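Local coordinates for protein pyridoxine 4-oxidase (Mesorhizobium loti, PDB 4HA6) that oxidises pyridoxine at its 4-hydroxymethyl group with the help of bound FAD, as a flavoenzyme of the GMC oxidoreductase family, at residues Ser256-Leu259 against Leu260-Gly264; Glu419-Leu422 against Leu423-Thr426. All coordinates share one frame; numbering follows the deposited sequence.

Contact 1: residues Ser256-Leu259 against Leu260-Gly264; sequences SPAL and LMRSG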
loop_
_atom_site.group_PDB
_atom_site.type_symbol
_atom_site.label_atom_id
_atom_site.label_comp_id
_atom_site.label_asym_id
_atom_site.label_seq_id
_atom_site.Cartn_x
_atom_site.Cartn_y
_atom_site.Cartn_z
ATOM N N SER A 256 10.249 8.959 -1.322
ATOM C CA SER A 256 11.622 8.464 -1.342
ATOM C C SER A 256 12.338 8.777 -2.677
ATOM O O SER A 256 13.426 9.372 -2.651
ATOM C CB SER A 256 11.716 6.995 -0.938
ATOM O OG SER A 256 11.486 6.854 0.450
ATOM N N PRO A 257 11.731 8.414 -3.835
ATOM C CA PRO A 257 12.423 8.796 -5.074
ATOM C C PRO A 257 12.567 10.317 -5.216
ATOM O O PRO A 257 13.595 10.787 -5.731
ATOM C CB PRO A 257 11.520 8.232 -6.182
ATOM C CG PRO A 257 10.181 8.023 -5.558
ATOM C CD PRO A 257 10.479 7.681 -4.109
ATOM N N ALA A 258 11.568 11.082 -4.775
ATOM C CA ALA A 258 11.659 12.538 -4.889
ATOM C C ALA A 258 12.855 13.082 -4.107
ATOM O O ALA A 258 13.562 13.975 -4.579
ATOM C CB ALA A 258 10.371 13.205 -4.423
ATOM N N LEU A 259 13.069 12.562 -2.900
ATOM C CA LEU A 259 14.191 13.022 -2.088
ATOM C C LEU A 259 15.491 12.712 -2.799
ATOM O O LEU A 259 16.405 13.543 -2.822
ATOM C CB LEU A 259 14.185 12.362 -0.708
ATOM C CG LEU A 259 15.398 12.680 0.173
ATOM C CD1 LEU A 259 15.644 14.203 0.284
ATOM C CD2 LEU A 259 15.238 12.048 1.549
ATOM N N LEU A 260 15.584 11.514 -3.370
ATOM C CA LEU A 260 16.805 11.127 -4.082
ATOM C C LEU A 260 17.057 12.055 -5.282
ATOM O O LEU A 260 18.198 12.521 -5.489
ATOM C CB LEU A 260 16.768 9.649 -4.489
ATOM C CG LEU A 260 16.752 8.653 -3.316
ATOM C CD1 LEU A 260 16.461 7.246 -3.794
ATOM C CD2 LEU A 260 18.070 8.686 -2.529
ATOM N N MET A 261 16.001 12.368 -6.036
ATOM C CA MET A 261 16.162 13.249 -7.196
ATOM C C MET A 261 16.541 14.688 -6.799
ATOM O O MET A 261 17.460 15.279 -7.385
ATOM C CB MET A 261 14.923 13.198 -8.100
ATOM C CG MET A 261 14.669 11.818 -8.717
ATOM S SD MET A 261 13.255 11.797 -9.872
ATOM C CE MET A 261 11.868 11.400 -8.781
ATOM N N ARG A 262 15.858 15.237 -5.792
ATOM C CA ARG A 262 16.225 16.547 -5.226
ATOM C C ARG A 262 17.698 16.595 -4.793
ATOM O O ARG A 262 18.306 17.664 -4.791
ATOM C CB ARG A 262 15.319 16.925 -4.032
ATOM C CG ARG A 262 13.940 17.472 -4.419
ATOM C CD ARG A 262 13.206 18.121 -3.233
ATOM N NE ARG A 262 13.326 17.351 -1.991
ATOM C CZ ARG A 262 12.443 16.442 -1.573
ATOM N NH1 ARG A 262 11.355 16.180 -2.291
ATOM N NH2 ARG A 262 12.644 15.791 -0.433
ATOM N N SER A 263 18.255 15.434 -4.429
ATOM C CA SER A 263 19.632 15.334 -3.956
ATOM C C SER A 263 20.591 15.094 -5.108
ATOM O O SER A 263 21.792 14.919 -4.893
ATOM C CB SER A 263 19.779 14.211 -2.933
ATOM O OG SER A 263 18.889 14.380 -1.844
ATOM N N GLY A 264 20.062 15.086 -6.330
ATOM C CA GLY A 264 20.898 14.908 -7.503
ATOM C C GLY A 264 21.195 13.446 -7.755
ATOM O O GLY A 264 22.163 13.114 -8.443
#
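R262 folds back over the preceding turn of its helix and lays its guanidinium beside A258 and L259. With CG beside the backbone N (chi1 -79°) and a bend at chi3, the chain brings one face of the flat group over the backbone, where A258 O and L259 CA both lie below its rim. R262 NH1 comes 3.8 Å from A258 CB, while R262 NH2 meets L259 CD1 at 3.5 Å. The two long side chains cross at about a right angle, L259 reaching out with CG anti to its own N (chi1 174°) so that CD1 comes up beside NH2, off the rim of the group. M261 also turns back, on another side of the helix, its methyl CE stopping 4.1 Å from P257 CB. Along helix 252-262 these contacts accompany regular i to i+4 bonds, R262 N to A258 O at 2.9 Å among them, and the helix ends in a Schellman motif with G264 at positive phi. S263 OG donates to L259 O at 2.8 Å, so this carbonyl is held by a hydroxyl as well as by a weak bond from S263 N; the same hydroxyl also bonds L221 on strand 217-224. R262 NE is hydrogen-bonded to R219 O, and the residue touches FAD. A leucine in place of R262 would probably leave R219 O without its side-chain donor and strip the flat cover from L259 CA. S256 OG bonds D477, and L259 packs on V218, an FAD-binding residue, and on L249 of the parallel nucleotide-binding sheet.

Contact 2: residues Glu419-Leu422 against Leu423-Thr426; sequences EREL and LPGT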
loop_
_atom_site.group_PDB
_atom_site.type_symbol
_atom_site.label_atom_id
_atom_site.label_comp_id
_atom_site.label_asym_id
_atom_site.label_seq_id
_atom_site.Cartn_x
_atom_site.Cartn_y
_atom_site.Cartn_z
ATOM N N GLU A 419 -31.918 -5.276 -5.751
ATOM C CA GLU A 419 -33.139 -4.900 -6.466
ATOM C C GLU A 419 -32.856 -5.054 -7.965
ATOM O O GLU A 419 -33.596 -5.731 -8.688
ATOM C CB GLU A 419 -33.584 -3.476 -6.088
ATOM C CG GLU A 419 -34.509 -2.786 -7.088
ATOM C CD GLU A 419 -35.952 -3.251 -7.001
ATOM O OE1 GLU A 419 -36.266 -4.113 -6.147
ATOM O OE2 GLU A 419 -36.776 -2.742 -7.794
ATOM N N ARG A 420 -31.753 -4.456 -8.410
ATOM C CA ARG A 420 -31.262 -4.606 -9.780
ATOM C C ARG A 420 -29.888 -3.951 -9.909
ATOM O O ARG A 420 -29.492 -3.142 -9.057
ATOM C CB ARG A 420 -32.211 -3.947 -10.779
ATOM C CG ARG A 420 -32.280 -2.434 -10.622
ATOM C CD ARG A 420 -32.903 -1.771 -11.846
ATOM N NE ARG A 420 -32.723 -0.320 -11.827
ATOM C CZ ARG A 420 -33.448 0.511 -11.081
ATOM N NH1 ARG A 420 -34.400 0.032 -10.289
ATOM N NH2 ARG A 420 -33.222 1.820 -11.122
ATOM N N GLU A 421 -29.169 -4.291 -10.979
ATOM C CA GLU A 421 -27.883 -3.663 -11.269
ATOM C C GLU A 421 -28.116 -2.268 -11.825
ATOM O O GLU A 421 -28.954 -2.082 -12.715
ATOM C CB GLU A 421 -27.103 -4.490 -12.297
ATOM C CG GLU A 421 -25.666 -4.034 -12.533
ATOM C CD GLU A 421 -24.976 -4.820 -13.647
ATOM O OE1 GLU A 421 -24.298 -5.825 -13.351
ATOM O OE2 GLU A 421 -25.105 -4.428 -14.823
ATOM N N LEU A 422 -27.392 -1.287 -11.296
ATOM C CA LEU A 422 -27.400 0.055 -11.871
ATOM C C LEU A 422 -26.237 0.216 -12.875
ATOM O O LEU A 422 -26.412 0.781 -13.951
ATOM C CB LEU A 422 -27.340 1.116 -10.761
ATOM C CG LEU A 422 -28.481 1.057 -9.728
ATOM C CD1 LEU A 422 -28.262 2.007 -8.539
ATOM C CD2 LEU A 422 -29.820 1.354 -10.390
ATOM N N LEU A 423 -25.060 -0.294 -12.523
ATOM C CA LEU A 423 -23.875 -0.202 -13.390
ATOM C C LEU A 423 -23.130 -1.556 -13.436
ATOM O O LEU A 423 -22.989 -2.225 -12.403
ATOM C CB LEU A 423 -22.931 0.900 -12.892
ATOM C CG LEU A 423 -23.430 2.332 -12.689
ATOM C CD1 LEU A 423 -22.367 3.184 -11.996
ATOM C CD2 LEU A 423 -23.820 2.984 -14.003
ATOM N N PRO A 424 -22.604 -1.947 -14.615
ATOM C CA PRO A 424 -22.588 -1.183 -15.865
ATOM C C PRO A 424 -23.840 -1.362 -16.694
ATOM O O PRO A 424 -24.008 -0.656 -17.683
ATOM C CB PRO A 424 -21.397 -1.786 -16.626
ATOM C CG PRO A 424 -21.362 -3.203 -16.195
ATOM C CD PRO A 424 -21.805 -3.188 -14.728
ATOM N N GLY A 425 -24.715 -2.280 -16.308
ATOM C CA GLY A 425 -25.932 -2.462 -17.074
ATOM C C GLY A 425 -25.695 -3.355 -18.271
ATOM O O GLY A 425 -25.472 -4.554 -18.107
ATOM N N THR A 426 -25.709 -2.770 -19.471
ATOM C CA THR A 426 -25.711 -3.560 -20.708
ATOM C C THR A 426 -24.557 -3.318 -21.701
ATOM O O THR A 426 -24.804 -2.957 -22.859
ATOM C CB THR A 426 -27.044 -3.356 -21.471
ATOM O OG1 THR A 426 -27.092 -2.033 -22.023
ATOM C CG2 THR A 426 -28.227 -3.553 -20.534
#
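E421 reaches past three residues to grip the backbone amide of G425. From CB the chain runs straight out: CG stands anti to the backbone N (chi1 -172°), and the next torsion is extended too, so the carboxylate is carried alongside the turn that follows the strand. E421 CG passes L423 O at 3.2 Å, with L423 C next behind it. E421 CD comes 3.5 Å from L423 O and lies near P424 CD, where the acidic side chain runs slantwise to the proline ring. At the tip the two oxygens part company. E421 OE2 accepts the hydrogen bond of G425 N at 2.6 Å, short but bent, with an angle of 137° at the hydrogen; the amide approaches on the anti side, 32° out of the carboxylate plane. E421 OE2 also lies 3.5 Å from P424 CD. OE1 belongs to the neighbouring elements, forming a salt bridge with R406 NE of helix 392-409 and a hydrogen bond with N298 ND2 of strand 293-302. After strand 418-421 the chain turns a sharp corner at the protein surface, with a cis peptide before P424, and G425 adopts backbone angles at which a side chain would jam against the preceding carbonyl oxygen. With a backbone N-H on one oxygen and an arginine on the other, the carboxylate is probably held as an anion, its rotation restrained by partners from three parts of the chain.

Contact 1 is buried and contact 2 lies at the surface, on opposite sides of the chain's centre, with their centres about 46 Å apart. They share no helix or strand: residues 256-264 belong to the end of a helix beside the parallel sheet and FAD, whereas residues 419-426 lead from the edge of the antiparallel sheet into a loop remote from the annotated sites. Both concern a chain leaving regular structure, and a glycine at positive phi occurs in each. In contact 1 repeated backbone bonds do most of the work and the arginine adds a flat lid; in contact 2 a single carboxylate spans the turn.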